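Local coordinates for TolA protein (Pseudomonas aeruginosa, PDB 1LR0) that probably serves, as part of the Tol-Pal system, in outer membrane invagination during cell division and in keeping the outer membrane intact, at residues 26-34 / 107-115; 47-57 / 69-80. All blocks are in the same frame, centred on the assembly; numbering follows the deposited sequence.

Both contacts belong to the C-terminal periplasmic domain of TolA, and their centres lie about 18 Å apart. Contact 1, near the centre of the chain, sets the long helix 4-41 against strand 111-116, an outer strand of the three-stranded antiparallel sheet within this chain. Contact 2 joins the hairpin strands 54-60 and 66-73 and carries the chain on into helix 78-91. Strand 54-60 is central in the sheet and adjoins 111-116, so the two contacts meet at the backbone bond of Val56 with Ile114 and where Arg113 packs on Glu55 and Leu57. In sequence contact 2 is nested within contact 1: the helix and the last strand enclose the hairpin, and both contacts reach the same sheet.

Contact 1: residues 26-34 / 107-115; sequences VTGSLDDLI and SLYRQRRII
Thr27 meets 107-115 with its methyl: CG2, anti to the backbone N, lies 3.2 Å from Arg112 NH2 and also near the hydroxyl of Tyr109. Its OG1 points back along the helix to a weak bond with Gly23 O and has Leu108 CD1 beside it. The carbonyl O of Thr27 is close to Tyr109 OH, but the angle is poor and this oxygen instead accepts from Asp31 N within the helix. One turn on, Leu30 lays CB 3.9 Å from Tyr109 CZ, with CD1 near CE1, approaching the phenol obliquely. Asp31 is the polar hub. Its OD2 takes Arg112 NH2 at 2.7 Å through the syn lone pair, nearly straight at 165° and in the guanidinium plane. OD1 receives Arg112 NE at 2.8 Å along a more bent, tilted path, which completes a side-on, two-nitrogen salt bridge. The same OD1 accepts from Tyr109 OH at 3.0 Å, a donor that arrives 57° out of the carboxylate plane. Two donors on OD1 and one on OD2 thus fix the rotation of the carboxylate and would probably favour its charged form. Helix segment 26-34 runs at 66° to strand segment 111-115, part of an outer strand of the antiparallel sheet of this chain, a TonB-like C-terminal domain; Tyr109 lies in the turn that joins helix 102-108 to that strand. Arg112 reaches across because its chain is extended from CG to NE, and its NH1 makes a weak bond back to Leu108 O. Ile34 ends the segment on the apolar side: CD1 sits 4.1 Å from Tyr109 CE2, at the ring edge, while CG2 lies 4.3 Å from Ile114 CG1. Ile58 of the central strand touches both isoleucines, and Met97 and Leu100 also pack on Tyr109.

Contact 2: residues 47-57 / 69-80; sequences SARNGMSVEVL and ASVSRSSGDKPF
Met52, a selenomethionine in this derivative, runs along Phe80 and ends against Asp77. Its CB lies 4.2 Å from Phe80 CD1. With CG beside the backbone N (chi1 -66°) and the chain extended beyond, the side chain slides past Phe80 in the opposite direction. SE comes 4.1 Å from Phe80 CB and is 45° off the ring normal, an oblique Met-aromatic contact. At the tip, CE rests 3.6 Å from Asp77 CB. Beyond that methylene, Asp77 OD2 accepts from Ser47 OG at 2.6 Å on its syn side and from Phe80 N at 3.0 Å on its anti side, so the N-cap of helix 78-91 also ties down the loop ahead of strand 54-60. Strands 54-60 and 66-73 form an antiparallel hairpin with a classic beta bulge: Ser72 N and Arg73 N both donate to Glu55 O, at 2.7 and 3.1 Å, from the same face of its carbonyl plane. Past the bulge the register is shifted by one: Val56 faces Val71 in a non-hydrogen-bonded pair, and Leu57 and Ser70 are bonded both ways through their backbones. Val54 CG1 meets Phe80 CE1 obliquely; Trp42, Pro118 and Leu121 also touch the Phe80 side chain. Where the strands part, a water bridges Ser53 N and Ser75 O, while Ser75 OG accepts from Asp77 N in an ST turn and bonds Asp81 OD2.

Contact 1: residues 26-34 / 107-115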
loop_
_atom_site.group_PDB
_atom_site.type_symbol
_atom_site.label_atom_id
_atom_site.label_comp_id
_atom_site.label_asym_id
_atom_site.label_seq_id
_atom_site.Cartn_x
_atom_site.Cartn_y
_atom_site.Cartn_z
ATOM N N VAL A 26 9.597 6.341 -2.364
ATOM C CA VAL A 26 9.297 5.870 -1.031
ATOM C C VAL A 26 7.963 5.173 -1.016
ATOM O O VAL A 26 7.822 4.094 -0.521
ATOM C CB VAL A 26 9.297 7.077 0.000
ATOM C CG1 VAL A 26 8.732 6.660 1.326
ATOM C CG2 VAL A 26 10.751 7.546 0.215
ATOM N N THR A 27 6.983 5.838 -1.536
ATOM C CA THR A 27 5.668 5.329 -1.597
ATOM C C THR A 27 5.613 4.073 -2.516
ATOM O O THR A 27 4.850 3.148 -2.245
ATOM C CB THR A 27 4.774 6.499 -2.065
ATOM O OG1 THR A 27 4.664 7.435 -0.962
ATOM C CG2 THR A 27 3.360 6.105 -2.254
ATOM N N GLY A 28 6.457 4.058 -3.551
ATOM C CA GLY A 28 6.561 2.954 -4.468
ATOM C C GLY A 28 7.112 1.760 -3.735
ATOM O O GLY A 28 6.648 0.632 -3.887
ATOM N N SER A 29 8.152 1.993 -2.975
ATOM C CA SER A 29 8.797 0.986 -2.270
ATOM C C SER A 29 7.872 0.429 -1.139
ATOM O O SER A 29 7.761 -0.790 -0.924
ATOM C CB SER A 29 10.064 1.538 -1.692
ATOM O OG SER A 29 10.628 0.544 -0.830
ATOM N N LEU A 30 7.185 1.299 -0.434
ATOM C CA LEU A 30 6.274 0.812 0.599
ATOM C C LEU A 30 5.005 0.083 0.049
ATOM O O LEU A 30 4.539 -0.866 0.667
ATOM C CB LEU A 30 5.885 1.963 1.521
ATOM C CG LEU A 30 7.017 2.326 2.483
ATOM C CD1 LEU A 30 6.773 3.731 3.048
ATOM C CD2 LEU A 30 7.225 1.231 3.617
ATOM N N ASP A 31 4.458 0.531 -1.070
ATOM C CA ASP A 31 3.304 -0.086 -1.687
ATOM C C ASP A 31 3.729 -1.455 -2.214
ATOM O O ASP A 31 2.946 -2.404 -2.107
ATOM C CB ASP A 31 2.640 0.747 -2.799
ATOM C CG ASP A 31 1.882 1.968 -2.241
ATOM O OD1 ASP A 31 1.750 2.099 -0.971
ATOM O OD2 ASP A 31 1.389 2.828 -2.997
ATOM N N ASP A 32 4.951 -1.541 -2.721
ATOM C CA ASP A 32 5.509 -2.813 -3.149
ATOM C C ASP A 32 5.601 -3.788 -1.959
ATOM O O ASP A 32 5.222 -4.969 -2.104
ATOM C CB ASP A 32 6.884 -2.696 -3.741
ATOM C CG ASP A 32 6.908 -2.134 -5.123
ATOM O OD1 ASP A 32 5.851 -2.139 -5.793
ATOM O OD2 ASP A 32 8.044 -1.698 -5.594
ATOM N N LEU A 33 6.110 -3.293 -0.834
ATOM C CA LEU A 33 6.185 -4.099 0.372
ATOM C C LEU A 33 4.781 -4.587 0.754
ATOM O O LEU A 33 4.578 -5.750 0.990
ATOM C CB LEU A 33 6.937 -3.369 1.481
ATOM C CG LEU A 33 7.027 -4.050 2.857
ATOM C CD1 LEU A 33 7.944 -5.179 2.697
ATOM C CD2 LEU A 33 7.523 -3.100 3.884
ATOM N N ILE A 34 3.789 -3.721 0.756
ATOM C CA ILE A 34 2.463 -4.163 1.143
ATOM C C ILE A 34 2.009 -5.273 0.216
ATOM O O ILE A 34 1.563 -6.354 0.622
ATOM C CB ILE A 34 1.511 -3.002 1.078
ATOM C CG1 ILE A 34 1.802 -1.996 2.191
ATOM C CG2 ILE A 34 0.078 -3.463 1.150
ATOM C CD1 ILE A 34 0.986 -0.718 2.033
ATOM N N SER A 107 -0.729 11.089 6.701
ATOM C CA SER A 107 -1.356 11.605 5.523
ATOM C C SER A 107 -1.628 10.445 4.538
ATOM O O SER A 107 -2.640 10.438 3.892
ATOM C CB SER A 107 -0.417 12.578 4.855
ATOM O OG SER A 107 -0.796 12.737 3.489
ATOM N N LEU A 108 -0.685 9.520 4.468
ATOM C CA LEU A 108 -0.690 8.528 3.441
ATOM C C LEU A 108 -0.956 7.084 3.808
ATOM O O LEU A 108 -1.416 6.317 2.928
ATOM C CB LEU A 108 0.652 8.560 2.792
ATOM C CG LEU A 108 0.748 9.757 1.826
ATOM C CD1 LEU A 108 2.146 9.875 1.306
ATOM C CD2 LEU A 108 -0.225 9.628 0.643
ATOM N N TYR A 109 -0.635 6.699 5.037
ATOM C CA TYR A 109 -0.596 5.268 5.388
ATOM C C TYR A 109 -1.418 4.877 6.523
ATOM O O TYR A 109 -1.680 3.685 6.715
ATOM C CB TYR A 109 0.813 4.740 5.579
ATOM C CG TYR A 109 1.516 4.547 4.242
ATOM C CD1 TYR A 109 2.307 5.559 3.667
ATOM C CD2 TYR A 109 1.314 3.405 3.494
ATOM C CE1 TYR A 109 2.962 5.365 2.471
ATOM C CE2 TYR A 109 1.929 3.253 2.216
ATOM C CZ TYR A 109 2.734 4.240 1.720
ATOM O OH TYR A 109 3.387 4.122 0.471
ATOM N N ARG A 110 -1.911 5.849 7.288
ATOM C CA ARG A 110 -2.888 5.516 8.281
ATOM C C ARG A 110 -4.152 4.890 7.729
ATOM O O ARG A 110 -4.770 3.959 8.347
ATOM C CB ARG A 110 -3.201 6.754 9.164
ATOM C CG ARG A 110 -3.972 6.397 10.402
ATOM C CD ARG A 110 -4.206 7.591 11.369
ATOM N NE ARG A 110 -2.999 8.104 12.040
ATOM C CZ ARG A 110 -2.555 7.703 13.270
ATOM N NH1 ARG A 110 -3.158 6.746 13.939
ATOM N NH2 ARG A 110 -1.488 8.258 13.820
ATOM N N GLN A 111 -4.597 5.358 6.570
ATOM C CA GLN A 111 -5.704 4.740 5.905
ATOM C C GLN A 111 -5.189 4.731 4.475
ATOM O O GLN A 111 -4.823 5.776 3.969
ATOM C CB GLN A 111 -6.973 5.567 5.985
ATOM C CG GLN A 111 -7.842 5.374 7.243
ATOM C CD GLN A 111 -9.305 5.704 6.935
ATOM O OE1 GLN A 111 -10.189 5.128 7.520
ATOM N NE2 GLN A 111 -9.541 6.613 5.974
ATOM N N ARG A 112 -5.008 3.574 3.866
ATOM C CA ARG A 112 -4.441 3.551 2.504
ATOM C C ARG A 112 -5.236 2.565 1.633
ATOM O O ARG A 112 -5.471 1.431 2.098
ATOM C CB ARG A 112 -2.977 3.140 2.429
ATOM C CG ARG A 112 -2.322 3.604 1.068
ATOM C CD ARG A 112 -0.854 3.737 0.998
ATOM N NE ARG A 112 -0.303 3.962 -0.346
ATOM C CZ ARG A 112 -0.212 5.138 -0.953
ATOM N NH1 ARG A 112 -0.584 6.241 -0.330
ATOM N NH2 ARG A 112 0.320 5.199 -2.174
ATOM N N ARG A 113 -5.638 2.946 0.414
ATOM C CA ARG A 113 -6.345 2.026 -0.466
ATOM C C ARG A 113 -5.384 1.439 -1.439
ATOM O O ARG A 113 -4.754 2.185 -2.216
ATOM C CB ARG A 113 -7.441 2.787 -1.211
ATOM C CG ARG A 113 -8.579 3.246 -0.342
ATOM C CD ARG A 113 -9.606 4.162 -1.093
ATOM N NE ARG A 113 -10.751 4.352 -0.236
ATOM C CZ ARG A 113 -10.770 5.111 0.872
ATOM N NH1 ARG A 113 -9.706 5.817 1.253
ATOM N NH2 ARG A 113 -11.878 5.194 1.616
ATOM N N ILE A 114 -5.289 0.116 -1.452
ATOM C CA ILE A 114 -4.365 -0.586 -2.386
ATOM C C ILE A 114 -5.198 -1.525 -3.273
ATOM O O ILE A 114 -6.135 -2.146 -2.813
ATOM C CB ILE A 114 -3.428 -1.423 -1.534
ATOM C CG1 ILE A 114 -2.546 -0.546 -0.613
ATOM C CG2 ILE A 114 -2.531 -2.248 -2.375
ATOM C CD1 ILE A 114 -1.517 0.251 -1.387
ATOM N N ILE A 115 -4.863 -1.598 -4.549
ATOM C CA ILE A 115 -5.524 -2.476 -5.463
ATOM C C ILE A 115 -4.766 -3.739 -5.533
ATOM O O ILE A 115 -3.570 -3.750 -5.766
ATOM C CB ILE A 115 -5.569 -1.797 -6.841
ATOM C CG1 ILE A 115 -6.550 -0.601 -6.777
ATOM C CG2 ILE A 115 -6.059 -2.784 -7.924
ATOM C CD1 ILE A 115 -6.497 0.218 -8.100
#

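Contact 2: residues 47-57 / 69-80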
loop_
_atom_site.group_PDB
_atom_site.type_symbol
_atom_site.label_atom_id
_atom_site.label_comp_id
_atom_site.label_asym_id
_atom_site.label_seq_id
_atom_site.Cartn_x
_atom_site.Cartn_y
_atom_site.Cartn_z
ATOM N N SER A 47 -12.330 -19.315 -7.393
ATOM C CA SER A 47 -12.930 -18.409 -8.369
ATOM C C SER A 47 -12.013 -17.291 -8.867
ATOM O O SER A 47 -12.375 -16.563 -9.755
ATOM C CB SER A 47 -14.196 -17.741 -7.760
ATOM O OG SER A 47 -13.864 -17.100 -6.513
ATOM N N ALA A 48 -10.823 -17.156 -8.294
ATOM C CA ALA A 48 -9.927 -16.135 -8.728
ATOM C C ALA A 48 -9.554 -16.268 -10.161
ATOM O O ALA A 48 -9.337 -17.377 -10.640
ATOM C CB ALA A 48 -8.701 -16.048 -7.845
ATOM N N ARG A 49 -9.508 -15.140 -10.863
ATOM C CA ARG A 49 -9.093 -15.167 -12.271
ATOM C C ARG A 49 -8.206 -13.971 -12.611
ATOM O O ARG A 49 -8.441 -12.895 -12.079
ATOM C CB ARG A 49 -10.293 -15.111 -13.215
ATOM C CG ARG A 49 -11.142 -16.403 -13.211
ATOM C CD ARG A 49 -10.498 -17.617 -13.710
ATOM N NE ARG A 49 -11.564 -18.635 -13.812
ATOM C CZ ARG A 49 -11.954 -19.391 -12.863
ATOM N NH1 ARG A 49 -11.336 -19.358 -11.699
ATOM N NH2 ARG A 49 -12.968 -20.203 -13.079
ATOM N N ASN A 50 -7.299 -14.143 -13.545
ATOM C CA ASN A 50 -6.614 -13.004 -14.160
ATOM C C ASN A 50 -7.623 -11.957 -14.648
ATOM O O ASN A 50 -8.666 -12.305 -15.220
ATOM C CB ASN A 50 -5.721 -13.460 -15.302
ATOM C CG ASN A 50 -4.378 -13.961 -14.786
ATOM O OD1 ASN A 50 -4.292 -15.032 -14.118
ATOM N ND2 ASN A 50 -3.351 -13.203 -15.048
ATOM N N GLY A 51 -7.316 -10.688 -14.443
ATOM C CA GLY A 51 -8.218 -9.649 -14.933
ATOM C C GLY A 51 -9.026 -9.021 -13.839
ATOM O O GLY A 51 -9.702 -8.042 -14.028
HETATM N N MSE A 52 -9.097 -9.693 -12.687
HETATM C CA MSE A 52 -9.824 -9.135 -11.561
HETATM C C MSE A 52 -8.975 -8.120 -10.781
HETATM O O MSE A 52 -7.716 -8.239 -10.717
HETATM C CB MSE A 52 -10.271 -10.310 -10.573
HETATM C CG MSE A 52 -11.296 -11.279 -11.155
HETATM SE SE MSE A 52 -11.666 -12.593 -9.707
HETATM C CE MSE A 52 -13.203 -13.443 -10.684
ATOM N N SER A 53 -9.673 -7.188 -10.091
ATOM C CA SER A 53 -9.052 -6.200 -9.244
ATOM C C SER A 53 -9.907 -5.904 -8.065
ATOM O O SER A 53 -11.102 -5.714 -8.240
ATOM C CB SER A 53 -8.932 -4.830 -10.036
ATOM O OG SER A 53 -7.869 -4.917 -10.896
ATOM N N VAL A 54 -9.361 -5.930 -6.862
ATOM C CA VAL A 54 -10.106 -5.483 -5.703
ATOM C C VAL A 54 -9.346 -4.366 -5.005
ATOM O O VAL A 54 -8.113 -4.462 -4.843
ATOM C CB VAL A 54 -10.392 -6.615 -4.707
ATOM C CG1 VAL A 54 -9.059 -7.248 -4.148
ATOM C CG2 VAL A 54 -11.222 -6.127 -3.529
ATOM N N GLU A 55 -10.032 -3.272 -4.676
ATOM C CA GLU A 55 -9.416 -2.230 -3.852
ATOM C C GLU A 55 -9.786 -2.466 -2.373
ATOM O O GLU A 55 -10.944 -2.555 -2.008
ATOM C CB GLU A 55 -9.788 -0.756 -4.202
ATOM C CG GLU A 55 -8.892 0.299 -3.574
ATOM C CD GLU A 55 -9.384 1.665 -4.101
ATOM O OE1 GLU A 55 -10.596 1.636 -4.160
ATOM O OE2 GLU A 55 -8.671 2.614 -4.459
ATOM N N VAL A 56 -8.776 -2.453 -1.533
ATOM C CA VAL A 56 -8.926 -2.665 -0.125
ATOM C C VAL A 56 -8.421 -1.490 0.642
ATOM O O VAL A 56 -7.318 -1.034 0.378
ATOM C CB VAL A 56 -8.032 -3.909 0.303
ATOM C CG1 VAL A 56 -8.047 -4.042 1.782
ATOM C CG2 VAL A 56 -8.558 -5.177 -0.391
ATOM N N LEU A 57 -9.198 -1.045 1.626
ATOM C CA LEU A 57 -8.755 0.006 2.563
ATOM C C LEU A 57 -8.174 -0.665 3.739
ATOM O O LEU A 57 -8.789 -1.469 4.380
ATOM C CB LEU A 57 -9.980 0.822 2.942
ATOM C CG LEU A 57 -9.654 1.802 4.043
ATOM C CD1 LEU A 57 -8.903 2.969 3.483
ATOM C CD2 LEU A 57 -11.002 2.214 4.638
ATOM N N ALA A 69 -9.118 -3.925 7.606
ATOM C CA ALA A 69 -9.042 -4.018 6.140
ATOM C C ALA A 69 -10.459 -4.274 5.699
ATOM O O ALA A 69 -11.226 -5.056 6.348
ATOM C CB ALA A 69 -8.154 -5.133 5.768
ATOM N N SER A 70 -10.864 -3.558 4.679
ATOM C CA SER A 70 -12.154 -3.741 4.127
ATOM C C SER A 70 -12.139 -3.438 2.612
ATOM O O SER A 70 -11.308 -2.713 2.126
ATOM C CB SER A 70 -13.150 -2.790 4.779
ATOM O OG SER A 70 -12.634 -1.473 4.664
ATOM N N VAL A 71 -13.128 -3.946 1.929
ATOM C CA VAL A 71 -13.272 -3.730 0.488
ATOM C C VAL A 71 -13.713 -2.306 0.242
ATOM O O VAL A 71 -14.794 -1.888 0.646
ATOM C CB VAL A 71 -14.270 -4.644 0.001
ATOM C CG1 VAL A 71 -14.528 -4.321 -1.454
ATOM C CG2 VAL A 71 -13.730 -6.116 0.114
ATOM N N SER A 72 -12.908 -1.571 -0.500
ATOM C CA SER A 72 -13.324 -0.228 -0.949
ATOM C C SER A 72 -13.956 -0.278 -2.356
ATOM O O SER A 72 -14.786 0.567 -2.684
ATOM C CB SER A 72 -12.141 0.771 -0.922
ATOM O OG SER A 72 -11.038 0.247 -1.641
ATOM N N ARG A 73 -13.481 -1.174 -3.243
ATOM C CA ARG A 73 -14.169 -1.403 -4.533
ATOM C C ARG A 73 -14.071 -2.856 -4.812
ATOM O O ARG A 73 -12.987 -3.386 -4.955
ATOM C CB ARG A 73 -13.582 -0.567 -5.667
ATOM C CG ARG A 73 -14.308 -0.667 -7.020
ATOM C CD ARG A 73 -13.541 0.083 -8.158
ATOM N NE ARG A 73 -13.531 1.550 -7.953
ATOM C CZ ARG A 73 -14.581 2.340 -8.148
ATOM N NH1 ARG A 73 -15.727 1.880 -8.553
ATOM N NH2 ARG A 73 -14.483 3.645 -7.955
ATOM N N SER A 74 -15.214 -3.488 -4.899
ATOM C CA SER A 74 -15.287 -4.908 -5.117
ATOM C C SER A 74 -14.761 -5.321 -6.469
ATOM O O SER A 74 -14.902 -4.592 -7.452
ATOM C CB SER A 74 -16.723 -5.395 -4.968
ATOM O OG SER A 74 -16.800 -6.776 -5.359
ATOM N N SER A 75 -14.161 -6.522 -6.538
ATOM C CA SER A 75 -13.804 -7.151 -7.792
ATOM C C SER A 75 -14.989 -7.680 -8.601
ATOM O O SER A 75 -14.812 -8.069 -9.785
ATOM C CB SER A 75 -12.899 -8.367 -7.543
ATOM O OG SER A 75 -13.600 -9.410 -6.905
ATOM N N GLY A 76 -16.122 -7.786 -7.935
ATOM C CA GLY A 76 -17.277 -8.463 -8.504
ATOM C C GLY A 76 -17.343 -9.959 -8.103
ATOM O O GLY A 76 -18.331 -10.654 -8.393
ATOM N N ASP A 77 -16.283 -10.469 -7.446
ATOM C CA ASP A 77 -16.249 -11.853 -6.989
ATOM C C ASP A 77 -16.008 -11.834 -5.510
ATOM O O ASP A 77 -14.945 -11.458 -5.009
ATOM C CB ASP A 77 -15.133 -12.608 -7.721
ATOM C CG ASP A 77 -15.059 -14.055 -7.320
ATOM O OD1 ASP A 77 -15.918 -14.836 -7.769
ATOM O OD2 ASP A 77 -14.213 -14.493 -6.474
ATOM N N LYS A 78 -17.012 -12.198 -4.753
ATOM C CA LYS A 78 -16.901 -12.039 -3.305
ATOM C C LYS A 78 -15.807 -12.920 -2.643
ATOM O O LYS A 78 -15.157 -12.501 -1.763
ATOM C CB LYS A 78 -18.277 -12.280 -2.703
ATOM C CG LYS A 78 -18.290 -12.189 -1.183
ATOM C CD LYS A 78 -19.717 -12.025 -0.614
ATOM C CE LYS A 78 -19.766 -12.271 0.904
ATOM N NZ LYS A 78 -21.216 -12.403 1.307
ATOM N N PRO A 79 -15.594 -14.164 -3.074
ATOM C CA PRO A 79 -14.505 -14.930 -2.497
ATOM C C PRO A 79 -13.115 -14.330 -2.750
ATOM O O PRO A 79 -12.249 -14.350 -1.858
ATOM C CB PRO A 79 -14.665 -16.319 -3.108
ATOM C CG PRO A 79 -16.119 -16.331 -3.618
ATOM C CD PRO A 79 -16.427 -14.958 -3.968
ATOM N N PHE A 80 -12.855 -13.810 -3.944
ATOM C CA PHE A 80 -11.569 -13.105 -4.125
ATOM C C PHE A 80 -11.475 -11.909 -3.250
ATOM O O PHE A 80 -10.484 -11.715 -2.570
ATOM C CB PHE A 80 -11.338 -12.682 -5.620
ATOM C CG PHE A 80 -10.130 -11.890 -5.789
ATOM C CD1 PHE A 80 -10.183 -10.635 -6.416
ATOM C CD2 PHE A 80 -8.938 -12.363 -5.275
ATOM C CE1 PHE A 80 -9.093 -9.887 -6.504
ATOM C CE2 PHE A 80 -7.804 -11.630 -5.398
ATOM C CZ PHE A 80 -7.863 -10.326 -6.011
HETATM O O HOH W 1 -12.491 -7.279 -11.105
HETATM O O HOH W 2 -12.076 -2.955 -8.114
HETATM O O HOH W 3 -10.825 1.557 -7.171
HETATM O O HOH W 4 -10.483 -0.930 6.577
#